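Local coordinates for tailspike protein (Siphovirus 9NA, PDB 3RIQ), which probably recognises Salmonella lipopolysaccharide as the phage's receptor and cleaves its O-antigen chains as an endorhamnosidase, working as a trimer of right-handed beta-helices, at residues M21-A26 / D32-D37; H84-T89 / Q116-G121; G210-K213 / A219-F222; G145-V150 / A186-I191. All coordinates share one frame; numbering follows the deposited sequence. Where two conformers were deposited one is given.

Contact 1: M21-A26 / D32-D37; sequences MTLQEA and DSLLID
Leu23 reaches from the first turn of helix 23-29 over the strand 33-36 and lays its CD1 methyl against CD1 of Ile36, 3.8 Å away. The two side chains cross at about a right angle and meet through these methyls. Leu23 carries CG anti to its backbone N (chi1 -169°), which swings the branch across to the strand, while in Ile36 it is CG1, lying beside the backbone N, that brings the terminal methyl forward. One turn further along, the CB of Ala26 points toward the strand and rests on CD1 of Leu34 at 3.8 Å. The other branch of Leu34, CD2, has a looser meeting with Leu23 CD1 at 4.4 Å. Phe63 of the strand 63-65 touches both Leu23 and Ile36, and Val15 touches Leu34. Helix 23-29 here connects the parallel-paired strands 14-16 and 33-36 near the N-terminal end of the beta-helix.

The helix start is fixed separately. Thr22 is the N-cap, its OG1 accepting from Glu25 N at 3.0 Å over a fairly straight bond. Glu25 answers through OE1, which takes Thr22 N at 3.0 Å from above the carboxylate plane and completes a capping box; the same oxygen also takes Met21 N, nearly in line with its C-O bond, at 2.8 Å. The carboxylate thus holds two backbone amides ahead of the first turn.

Across the contact everything is aliphatic and buried: helix and strand are joined by methyl packing, while the polar bonds that set the helix start stay within 21-26.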
loop_
_atom_site.group_PDB
_atom_site.type_symbol
_atom_site.label_atom_id
_atom_site.label_comp_id
_atom_site.label_asym_id
_atom_site.label_seq_id
_atom_site.Cartn_x
_atom_site.Cartn_y
_atom_site.Cartn_z
ATOM N N MET A 21 -12.867 42.463 27.415
ATOM C CA MET A 21 -13.997 41.701 27.956
ATOM C C MET A 21 -14.498 40.648 26.979
ATOM O O MET A 21 -14.935 39.571 27.396
ATOM C CB MET A 21 -15.145 42.627 28.375
ATOM C CG MET A 21 -14.873 43.399 29.658
ATOM S SD MET A 21 -14.607 42.283 31.057
ATOM C CE MET A 21 -16.261 41.669 31.389
ATOM N N THR A 22 -14.432 40.947 25.679
ATOM C CA THR A 22 -15.016 40.056 24.663
ATOM C C THR A 22 -13.987 39.727 23.589
ATOM O O THR A 22 -13.032 40.495 23.349
ATOM C CB THR A 22 -16.251 40.662 23.954
ATOM O OG1 THR A 22 -15.861 41.781 23.167
ATOM C CG2 THR A 22 -17.352 41.100 24.955
ATOM N N LEU A 23 -14.247 38.636 22.874
ATOM C CA LEU A 23 -13.452 38.264 21.724
ATOM C C LEU A 23 -13.574 39.294 20.590
ATOM O O LEU A 23 -12.579 39.599 19.922
ATOM C CB LEU A 23 -13.857 36.871 21.242
ATOM C CG LEU A 23 -12.934 36.237 20.212
ATOM C CD1 LEU A 23 -11.439 36.258 20.618
ATOM C CD2 LEU A 23 -13.462 34.773 19.970
ATOM N N GLN A 24 -14.755 39.883 20.421
ATOM C CA GLN A 24 -14.916 40.954 19.427
ATOM C C GLN A 24 -14.017 42.158 19.746
ATOM O O GLN A 24 -13.340 42.695 18.850
ATOM C CB GLN A 24 -16.378 41.419 19.321
ATOM C CG GLN A 24 -16.544 42.607 18.337
ATOM C CD GLN A 24 -16.259 42.135 16.907
ATOM O OE1 GLN A 24 -17.021 41.342 16.340
ATOM N NE2 GLN A 24 -15.122 42.549 16.360
ATOM N N GLU A 25 -13.960 42.566 21.011
ATOM C CA GLU A 25 -13.077 43.701 21.349
ATOM C C GLU A 25 -11.613 43.389 21.015
ATOM O O GLU A 25 -10.883 44.235 20.491
ATOM C CB GLU A 25 -13.203 44.037 22.832
ATOM C CG GLU A 25 -14.488 44.765 23.201
ATOM C CD GLU A 25 -14.850 44.679 24.674
ATOM O OE1 GLU A 25 -14.211 43.910 25.424
ATOM O OE2 GLU A 25 -15.805 45.371 25.074
ATOM N N ALA A 26 -11.195 42.152 21.279
ATOM C CA ALA A 26 -9.829 41.723 20.965
ATOM C C ALA A 26 -9.598 41.691 19.435
ATOM O O ALA A 26 -8.572 42.177 18.947
ATOM C CB ALA A 26 -9.546 40.349 21.602
ATOM N N ASP A 32 -2.032 42.035 13.627
ATOM C CA ASP A 32 -1.202 40.941 13.071
ATOM C C ASP A 32 -1.567 39.659 13.835
ATOM O O ASP A 32 -2.167 38.748 13.279
ATOM C CB ASP A 32 0.254 41.330 13.269
ATOM C CG ASP A 32 1.256 40.266 12.810
ATOM O OD1 ASP A 32 0.856 39.144 12.424
ATOM O OD2 ASP A 32 2.477 40.546 12.902
ATOM N N SER A 33 -1.203 39.603 15.116
ATOM C CA SER A 33 -1.496 38.429 15.930
ATOM C C SER A 33 -2.529 38.683 17.027
ATOM O O SER A 33 -2.676 39.804 17.510
ATOM C CB SER A 33 -0.191 37.893 16.492
ATOM O OG SER A 33 0.642 37.520 15.410
ATOM N N LEU A 34 -3.246 37.622 17.397
ATOM C CA LEU A 34 -4.286 37.640 18.418
ATOM C C LEU A 34 -4.012 36.437 19.301
ATOM O O LEU A 34 -4.087 35.300 18.823
ATOM C CB LEU A 34 -5.690 37.602 17.768
ATOM C CG LEU A 34 -6.861 37.234 18.697
ATOM C CD1 LEU A 34 -6.950 38.126 19.929
ATOM C CD2 LEU A 34 -8.143 37.257 17.863
ATOM N N LEU A 35 -3.641 36.682 20.552
ATOM C CA LEU A 35 -3.309 35.603 21.490
ATOM C C LEU A 35 -4.504 35.276 22.379
ATOM O O LEU A 35 -5.030 36.165 23.049
ATOM C CB LEU A 35 -2.086 36.006 22.339
ATOM C CG LEU A 35 -1.711 35.037 23.467
ATOM C CD1 LEU A 35 -1.108 33.765 22.840
ATOM C CD2 LEU A 35 -0.724 35.704 24.434
ATOM N N ILE A 36 -4.932 34.016 22.382
ATOM C CA ILE A 36 -6.014 33.580 23.305
ATOM C C ILE A 36 -5.304 33.043 24.548
ATOM O O ILE A 36 -4.935 31.870 24.605
ATOM C CB ILE A 36 -6.947 32.532 22.657
ATOM C CG1 ILE A 36 -7.424 32.994 21.254
ATOM C CG2 ILE A 36 -8.107 32.202 23.583
ATOM C CD1 ILE A 36 -8.264 34.243 21.233
ATOM N N ASP A 37 -5.084 33.931 25.532
ATOM C CA ASP A 37 -4.269 33.586 26.707
ATOM C C ASP A 37 -5.079 33.177 27.940
ATOM O O ASP A 37 -4.487 32.802 28.935
ATOM C CB ASP A 37 -3.288 34.733 27.048
ATOM C CG ASP A 37 -3.990 36.052 27.363
ATOM O OD1 ASP A 37 -5.132 36.292 26.889
ATOM O OD2 ASP A 37 -3.355 36.878 28.075
#

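Contact 2: H84-T89 / Q116-G121; sequences HMHTKT and QRLDKG
Apolar packing comes first, and it centres on the CD2 methyl of Leu118. Thr87 puts its CG2 against that methyl at 3.5 Å, a close fit for two methyl groups, the side chains meeting at a slant. The torsion of Thr87 explains the encounter: with OG1 anti to the backbone N (chi1 -170°), CG2 is left between N and the carbonyl carbon and faces the loop. Leu118 CD2 also lies 4.3 Å from His86 CE1, approaching the imidazole obliquely. One methyl of the loop therefore spans two successive residues near the end of strand 79-87.

Hydrogen bonds, by contrast, are made within 84-89 and with other parts of the chain. His86 ND1 donates to Thr87 O at 2.8 Å; the acceptor lies close to the ring plane, and the donor sits on a carbonyl lone pair, so this bond fixes the rotation of the imidazole beside Leu118. Thr87 OG1 donates to Thr89 O at 2.6 Å, the oxygen being met 18° off its carbonyl plane. The same hydroxyl accepts from Gly145 N, so Thr87 is gripped on its polar branch while its methyl faces Leu118. Further along, Gln116 NE2 bonds to Thr90 O and ties the start of the loop to the chain just past Thr89.

Here a long excursion between two coils, containing helices 107-112 and 137-140, folds back on the part of the strand it left. Such insertions at the corners of a parallel beta-helix are a feature of the P22 tailspike fold.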
loop_
_atom_site.group_PDB
_atom_site.type_symbol
_atom_site.label_atom_id
_atom_site.label_comp_id
_atom_site.label_asym_id
_atom_site.label_seq_id
_atom_site.Cartn_x
_atom_site.Cartn_y
_atom_site.Cartn_z
ATOM N N HIS A 84 -9.294 25.118 20.710
ATOM C CA HIS A 84 -9.961 24.048 21.458
ATOM C C HIS A 84 -11.401 24.440 21.780
ATOM O O HIS A 84 -11.620 25.376 22.528
ATOM C CB HIS A 84 -9.197 23.760 22.760
ATOM C CG HIS A 84 -9.667 22.535 23.491
ATOM N ND1 HIS A 84 -8.786 21.600 23.992
ATOM C CD2 HIS A 84 -10.909 22.103 23.841
ATOM C CE1 HIS A 84 -9.471 20.640 24.602
ATOM N NE2 HIS A 84 -10.756 20.933 24.542
ATOM N N MET A 85 -12.358 23.735 21.201
ATOM C CA MET A 85 -13.775 23.949 21.462
ATOM C C MET A 85 -14.247 23.004 22.561
ATOM O O MET A 85 -14.233 21.801 22.379
ATOM C CB MET A 85 -14.603 23.725 20.195
ATOM C CG MET A 85 -14.231 24.603 19.032
ATOM S SD MET A 85 -14.119 26.369 19.366
ATOM C CE MET A 85 -15.836 26.712 19.920
ATOM N N HIS A 86 -14.665 23.557 23.697
ATOM C CA HIS A 86 -15.069 22.768 24.857
ATOM C C HIS A 86 -16.525 23.064 25.271
ATOM O O HIS A 86 -16.893 24.205 25.479
ATOM C CB HIS A 86 -14.117 23.103 26.013
ATOM C CG HIS A 86 -14.109 22.102 27.144
ATOM N ND1 HIS A 86 -15.235 21.808 27.893
ATOM C CD2 HIS A 86 -13.090 21.391 27.699
ATOM C CE1 HIS A 86 -14.921 20.918 28.823
ATOM N NE2 HIS A 86 -13.623 20.662 28.739
ATOM N N THR A 87 -17.342 22.040 25.400
ATOM C CA THR A 87 -18.697 22.218 25.899
ATOM C C THR A 87 -18.745 22.932 27.273
ATOM O O THR A 87 -17.810 22.797 28.102
ATOM C CB THR A 87 -19.416 20.828 25.971
ATOM O OG1 THR A 87 -20.806 21.050 26.244
ATOM C CG2 THR A 87 -18.798 19.895 27.058
ATOM N N LYS A 88 -19.817 23.669 27.534
ATOM C CA LYS A 88 -20.018 24.220 28.871
ATOM C C LYS A 88 -20.730 23.179 29.764
ATOM O O LYS A 88 -20.236 22.811 30.832
ATOM C CB LYS A 88 -20.775 25.555 28.796
ATOM C CG LYS A 88 -21.101 26.103 30.209
ATOM C CD LYS A 88 -21.666 27.538 30.187
ATOM C CE LYS A 88 -22.991 27.641 29.389
ATOM N NZ LYS A 88 -23.610 29.056 29.363
ATOM N N THR A 89 -21.852 22.668 29.286
ATOM C CA THR A 89 -22.625 21.631 29.981
ATOM C C THR A 89 -22.082 20.247 29.621
ATOM O O THR A 89 -21.769 19.998 28.472
ATOM C CB THR A 89 -24.121 21.698 29.531
ATOM O OG1 THR A 89 -24.652 23.004 29.809
ATOM C CG2 THR A 89 -24.980 20.669 30.272
ATOM N N GLN A 116 -23.773 11.209 31.962
ATOM C CA GLN A 116 -22.966 12.412 31.702
ATOM C C GLN A 116 -21.469 12.121 31.641
ATOM O O GLN A 116 -20.887 11.578 32.588
ATOM C CB GLN A 116 -23.260 13.489 32.755
ATOM C CG GLN A 116 -24.582 14.149 32.505
ATOM C CD GLN A 116 -24.880 15.242 33.508
ATOM O OE1 GLN A 116 -25.228 14.957 34.656
ATOM N NE2 GLN A 116 -24.762 16.502 33.072
ATOM N N ARG A 117 -20.854 12.461 30.512
ATOM C CA ARG A 117 -19.429 12.226 30.318
ATOM C C ARG A 117 -18.846 13.346 29.492
ATOM O O ARG A 117 -19.506 13.895 28.599
ATOM C CB ARG A 117 -19.143 10.896 29.560
ATOM C CG ARG A 117 -19.733 9.631 30.146
ATOM C CD ARG A 117 -19.231 8.436 29.324
ATOM N NE ARG A 117 -19.749 7.190 29.878
ATOM C CZ ARG A 117 -20.958 6.695 29.633
ATOM N NH1 ARG A 117 -21.329 5.536 30.205
ATOM N NH2 ARG A 117 -21.782 7.320 28.811
ATOM N N LEU A 118 -17.597 13.662 29.783
ATOM C CA LEU A 118 -16.813 14.553 28.913
ATOM C C LEU A 118 -15.788 13.801 28.062
ATOM O O LEU A 118 -15.165 14.393 27.165
ATOM C CB LEU A 118 -16.050 15.577 29.769
ATOM C CG LEU A 118 -16.839 16.734 30.402
ATOM C CD1 LEU A 118 -15.952 17.602 31.279
ATOM C CD2 LEU A 118 -17.462 17.544 29.304
ATOM N N ASP A 119 -15.557 12.529 28.373
ATOM C CA ASP A 119 -14.403 11.812 27.784
ATOM C C ASP A 119 -14.730 10.853 26.639
ATOM O O ASP A 119 -13.856 10.572 25.816
ATOM C CB ASP A 119 -13.576 11.080 28.865
ATOM C CG ASP A 119 -14.383 9.987 29.601
ATOM O OD1 ASP A 119 -15.598 10.173 29.816
ATOM O OD2 ASP A 119 -13.814 8.922 29.963
ATOM N N LYS A 120 -15.941 10.292 26.616
ATOM C CA LYS A 120 -16.222 9.212 25.652
ATOM C C LYS A 120 -17.736 9.067 25.467
ATOM O O LYS A 120 -18.540 9.643 26.239
ATOM C CB LYS A 120 -15.605 7.870 26.115
ATOM C CG LYS A 120 -16.257 7.280 27.332
ATOM C CD LYS A 120 -15.371 6.191 27.927
ATOM C CE LYS A 120 -16.140 5.355 28.929
ATOM N NZ LYS A 120 -15.193 4.539 29.771
ATOM N N GLY A 121 -18.122 8.250 24.497
ATOM C CA GLY A 121 -19.520 8.174 24.069
ATOM C C GLY A 121 -19.907 9.400 23.261
ATOM O O GLY A 121 -19.149 10.356 23.168
#

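Contact 3: G210-K213 / A219-F222; sequences GEIK and AVLF
Ile212 meets Ala219 in the tight half of this contact, packing through CB, CG2 and CD1. Its CG2 lies 3.7 Å from Ala219 CB and its CB 3.8 Å from that same methyl, while CD1 runs on past it to 3.5 Å from Ala219 O. The torsions set this up: CG2 is anti to the backbone N, and CG1 lies beside it (chi1 -70°), so CG2 is set on the methyl and CD1 is carried to the carbonyl oxygen. Both CA-CB bonds point into the contact. Phe184 and Ala186 of the neighbouring coil press on Ile212 as well, and Ser240 and Val243 lie against Ala219.

Beyond the alanine the fit slackens. Val220 offers a methyl, CG2, which stands 4.3 Å from Ile212 CD1. On the outward side of strand 211-214, Glu211 and Lys213 turn their CB atoms away from 219-222, and there the character changes from aliphatic to charged: Lys213 NZ forms salt bridges to Asp230 and Asp232 of a neighbouring subunit, and Glu211 packs on that Asp232. One short strand thus faces the core with its isoleucine and the trimer partner with the residues flanking it.

Consecutive strands that touch by side chains at a turn, while their backbones pair with coils above and below, mark a corner of the right-handed parallel beta-helix.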
loop_
_atom_site.group_PDB
_atom_site.type_symbol
_atom_site.label_atom_id
_atom_site.label_comp_id
_atom_site.label_asym_id
_atom_site.label_seq_id
_atom_site.Cartn_x
_atom_site.Cartn_y
_atom_site.Cartn_z
ATOM N N GLY A 210 -3.814 13.285 12.034
ATOM C CA GLY A 210 -4.537 13.342 13.298
ATOM C C GLY A 210 -5.580 12.272 13.541
ATOM O O GLY A 210 -5.606 11.213 12.886
ATOM N N GLU A 211 -6.435 12.564 14.501
ATOM C CA GLU A 211 -7.423 11.620 15.012
ATOM C C GLU A 211 -8.621 12.373 15.555
ATOM O O GLU A 211 -8.458 13.391 16.278
ATOM C CB GLU A 211 -6.829 10.710 16.114
ATOM C CG GLU A 211 -7.859 9.703 16.657
ATOM C CD GLU A 211 -7.255 8.471 17.343
ATOM O OE1 GLU A 211 -5.994 8.365 17.416
ATOM O OE2 GLU A 211 -8.054 7.581 17.796
ATOM N N ILE A 212 -9.813 11.905 15.196
ATOM C CA ILE A 212 -11.079 12.456 15.696
ATOM C C ILE A 212 -11.833 11.297 16.344
ATOM O O ILE A 212 -11.943 10.216 15.741
ATOM C CB ILE A 212 -11.890 13.067 14.501
ATOM C CG1 ILE A 212 -11.166 14.352 14.006
ATOM C CG2 ILE A 212 -13.363 13.341 14.904
ATOM C CD1 ILE A 212 -11.642 14.839 12.682
ATOM N N LYS A 213 -12.379 11.544 17.535
ATOM C CA LYS A 213 -12.994 10.519 18.382
ATOM C C LYS A 213 -14.440 10.848 18.706
ATOM O O LYS A 213 -14.773 12.009 19.011
ATOM C CB LYS A 213 -12.233 10.422 19.710
ATOM C CG LYS A 213 -10.736 10.269 19.539
ATOM C CD LYS A 213 -10.029 10.097 20.904
ATOM C CE LYS A 213 -8.519 10.025 20.678
ATOM N NZ LYS A 213 -7.732 9.791 21.949
ATOM N N ALA A 219 -16.495 11.644 11.186
ATOM C CA ALA A 219 -15.349 12.435 11.636
ATOM C C ALA A 219 -15.152 13.676 10.756
ATOM O O ALA A 219 -14.894 14.790 11.272
ATOM C CB ALA A 219 -14.079 11.611 11.697
ATOM N N VAL A 220 -15.272 13.493 9.440
ATOM C CA VAL A 220 -15.244 14.608 8.488
ATOM C C VAL A 220 -16.425 14.429 7.579
ATOM O O VAL A 220 -16.691 13.302 7.121
ATOM C CB VAL A 220 -13.927 14.655 7.652
ATOM C CG1 VAL A 220 -13.908 15.919 6.800
ATOM C CG2 VAL A 220 -12.677 14.572 8.560
ATOM N N LEU A 221 -17.133 15.544 7.301
ATOM C CA LEU A 221 -18.352 15.519 6.486
ATOM C C LEU A 221 -18.273 16.587 5.391
ATOM O O LEU A 221 -17.940 17.760 5.679
ATOM C CB LEU A 221 -19.565 15.783 7.392
ATOM C CG LEU A 221 -20.918 15.882 6.668
ATOM C CD1 LEU A 221 -21.308 14.528 6.104
ATOM C CD2 LEU A 221 -21.972 16.366 7.615
ATOM N N PHE A 222 -18.509 16.177 4.148
ATOM C CA PHE A 222 -18.513 17.086 2.969
ATOM C C PHE A 222 -19.931 17.306 2.432
ATOM O O PHE A 222 -20.680 16.339 2.250
ATOM C CB PHE A 222 -17.661 16.517 1.830
ATOM C CG PHE A 222 -16.195 16.441 2.161
ATOM C CD1 PHE A 222 -15.330 17.490 1.842
ATOM C CD2 PHE A 222 -15.685 15.356 2.881
ATOM C CE1 PHE A 222 -13.972 17.449 2.192
ATOM C CE2 PHE A 222 -14.322 15.314 3.224
ATOM C CZ PHE A 222 -13.481 16.357 2.895
#

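Contact 4: G145-V150 / A186-I191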
loop_
_atom_site.group_PDB
_atom_site.type_symbol
_atom_site.label_atom_id
_atom_site.label_comp_id
_atom_site.label_asym_id
_atom_site.label_seq_id
_atom_site.Cartn_x
_atom_site.Cartn_y
_atom_site.Cartn_z
ATOM N N GLY A 145 -22.498 21.086 23.930
ATOM C CA GLY A 145 -21.669 20.986 22.709
ATOM C C GLY A 145 -21.234 22.344 22.219
ATOM O O GLY A 145 -22.052 23.256 22.157
ATOM N N ALA A 146 -19.951 22.472 21.870
ATOM C CA ALA A 146 -19.357 23.744 21.445
ATOM C C ALA A 146 -18.927 23.625 19.985
ATOM O O ALA A 146 -18.004 22.848 19.660
ATOM C CB ALA A 146 -18.134 24.051 22.327
ATOM N N THR A 147 -19.552 24.426 19.122
ATOM C CA THR A 147 -19.210 24.445 17.692
ATOM C C THR A 147 -18.679 25.803 17.278
ATOM O O THR A 147 -19.330 26.847 17.522
ATOM C CB THR A 147 -20.475 24.098 16.854
ATOM O OG1 THR A 147 -20.974 22.832 17.302
ATOM C CG2 THR A 147 -20.167 24.002 15.370
ATOM N N LEU A 148 -17.521 25.791 16.620
ATOM C CA LEU A 148 -17.000 26.992 15.948
ATOM C C LEU A 148 -17.550 26.961 14.531
ATOM O O LEU A 148 -17.330 25.988 13.810
ATOM C CB LEU A 148 -15.450 26.933 15.896
ATOM C CG LEU A 148 -14.817 28.281 15.438
ATOM C CD1 LEU A 148 -15.060 29.398 16.484
ATOM C CD2 LEU A 148 -13.334 28.079 15.125
ATOM N N ARG A 149 -18.223 28.036 14.115
ATOM C CA ARG A 149 -18.710 28.158 12.746
ATOM C C ARG A 149 -17.944 29.287 12.079
ATOM O O ARG A 149 -18.099 30.470 12.459
ATOM C CB ARG A 149 -20.209 28.434 12.724
ATOM C CG ARG A 149 -20.810 28.375 11.312
ATOM C CD ARG A 149 -22.294 28.650 11.302
ATOM N NE ARG A 149 -22.895 28.012 10.123
ATOM C CZ ARG A 149 -24.204 27.874 9.941
ATOM N NH1 ARG A 149 -25.055 28.429 10.816
ATOM N NH2 ARG A 149 -24.665 27.206 8.879
ATOM N N VAL A 150 -17.107 28.929 11.103
ATOM C CA VAL A 150 -16.319 29.904 10.331
ATOM C C VAL A 150 -17.103 30.152 9.041
ATOM O O VAL A 150 -17.317 29.210 8.265
ATOM C CB VAL A 150 -14.912 29.370 10.049
ATOM C CG1 VAL A 150 -14.153 30.287 9.100
ATOM C CG2 VAL A 150 -14.147 29.156 11.348
ATOM N N ALA A 186 -15.359 14.741 19.460
ATOM C CA ALA A 186 -16.324 15.490 18.657
ATOM C C ALA A 186 -17.694 15.593 19.315
ATOM O O ALA A 186 -18.000 14.862 20.284
ATOM C CB ALA A 186 -16.433 14.816 17.269
ATOM N N TRP A 187 -18.505 16.526 18.822
ATOM C CA TRP A 187 -19.901 16.657 19.301
ATOM C C TRP A 187 -20.893 16.026 18.285
ATOM O O TRP A 187 -21.604 15.076 18.615
ATOM C CB TRP A 187 -20.208 18.137 19.543
ATOM C CG TRP A 187 -21.626 18.387 19.963
ATOM C CD1 TRP A 187 -22.531 19.244 19.371
ATOM C CD2 TRP A 187 -22.311 17.796 21.085
ATOM N NE1 TRP A 187 -23.726 19.217 20.063
ATOM C CE2 TRP A 187 -23.617 18.349 21.117
ATOM C CE3 TRP A 187 -21.938 16.879 22.077
ATOM C CZ2 TRP A 187 -24.561 17.994 22.099
ATOM C CZ3 TRP A 187 -22.858 16.518 23.025
ATOM C CH2 TRP A 187 -24.158 17.092 23.052
ATOM N N GLU A 188 -20.884 16.538 17.056
ATOM C CA GLU A 188 -21.673 16.012 15.953
ATOM C C GLU A 188 -20.663 15.426 14.949
ATOM O O GLU A 188 -19.914 14.503 15.311
ATOM C CB GLU A 188 -22.611 17.108 15.394
ATOM C CG GLU A 188 -23.698 17.429 16.398
ATOM C CD GLU A 188 -24.483 18.693 16.124
ATOM O OE1 GLU A 188 -25.716 18.629 16.289
ATOM O OE2 GLU A 188 -23.886 19.752 15.813
ATOM N N SER A 189 -20.635 15.909 13.717
ATOM C CA SER A 189 -19.500 15.570 12.853
ATOM C C SER A 189 -18.289 16.394 13.315
ATOM O O SER A 189 -18.438 17.533 13.730
ATOM C CB SER A 189 -19.841 15.819 11.394
ATOM O OG SER A 189 -20.761 14.854 10.926
ATOM N N GLY A 190 -17.092 15.815 13.266
ATOM C CA GLY A 190 -15.917 16.545 13.805
ATOM C C GLY A 190 -15.565 17.803 13.017
ATOM O O GLY A 190 -15.503 18.918 13.582
ATOM N N ILE A 191 -15.353 17.633 11.713
ATOM C CA ILE A 191 -15.086 18.754 10.829
ATOM C C ILE A 191 -16.072 18.675 9.695
ATOM O O ILE A 191 -16.165 17.617 9.037
ATOM C CB ILE A 191 -13.660 18.667 10.216
ATOM C CG1 ILE A 191 -12.559 18.616 11.296
ATOM C CG2 ILE A 191 -13.445 19.835 9.222
ATOM C CD1 ILE A 191 -12.402 19.769 12.073
HETATM O O HOH W 1 -21.224 20.505 15.860
#
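In this part of the beta-helix the start of strand 146-151 meets a corner two coils further on, at 187-191, past the intervening strand 166-171, and an indole is laid over a glycine. Gly145 CA sits above one face of Trp187, 3.5 Å from the centroid of the five-membered ring and 7° off its normal: a CH-pi contact almost directly over the ring centre. Its closest ring atoms are CD2 and CE2, both at 3.6 Å. Trp187 comes under the glycine because CG is anti to its backbone N (chi1 177°), which carries the indole away from its own corner toward 145. Gly145, with no side chain, lets the indole come flat against its CA. Pro91, Lys123 and Ala144 also touch Trp187, so loop residues frame the ring.

The polar part is bridged by water. Thr147 points its side chain at the corner, but its OG1 is 4.5 Å from Glu188 OE2, too far for a direct bond. Water 1 fills the step: it lies 2.7 Å from Thr147 OG1 and donates to Glu188 OE2 at 2.8 Å, sitting in the indole plane at the ring's edge. The other carboxylate oxygen, Glu188 OE1, makes a salt bridge with Lys123. Glu188 is therefore held on both oxygens, and its negative charge is probably eased by the lysine.

A face-on glycine-tryptophan contact beside a water-bridged hydroxyl and carboxylate here joins a strand start to a corner of the parallel beta-helix, the fold of the P22 tailspike family.

How the contacts relate
All four contacts belong to the N-terminal half of the beta-helix. Contact 1 lies farthest out, 43 Å from the chain centre, and touches none of the others; its nearest atoms to contact 4 are about 7 Å away. Contacts 2 and 4 are joined directly: Thr87 OG1 and Gly145 N, 2.9 Å apart, tie the end region of strand 79-87 to the start of strand 146-151, across the excursion between them, with Ala146 CB packed on His86 O. Contact 4 in turn meets contact 3, their centres 10 Å apart, through Lys213 O with Ala186 N (2.8 Å) and Leu221 N with Ile191 O (2.9 Å), backbone pairings between stacked coils on two faces of the helix.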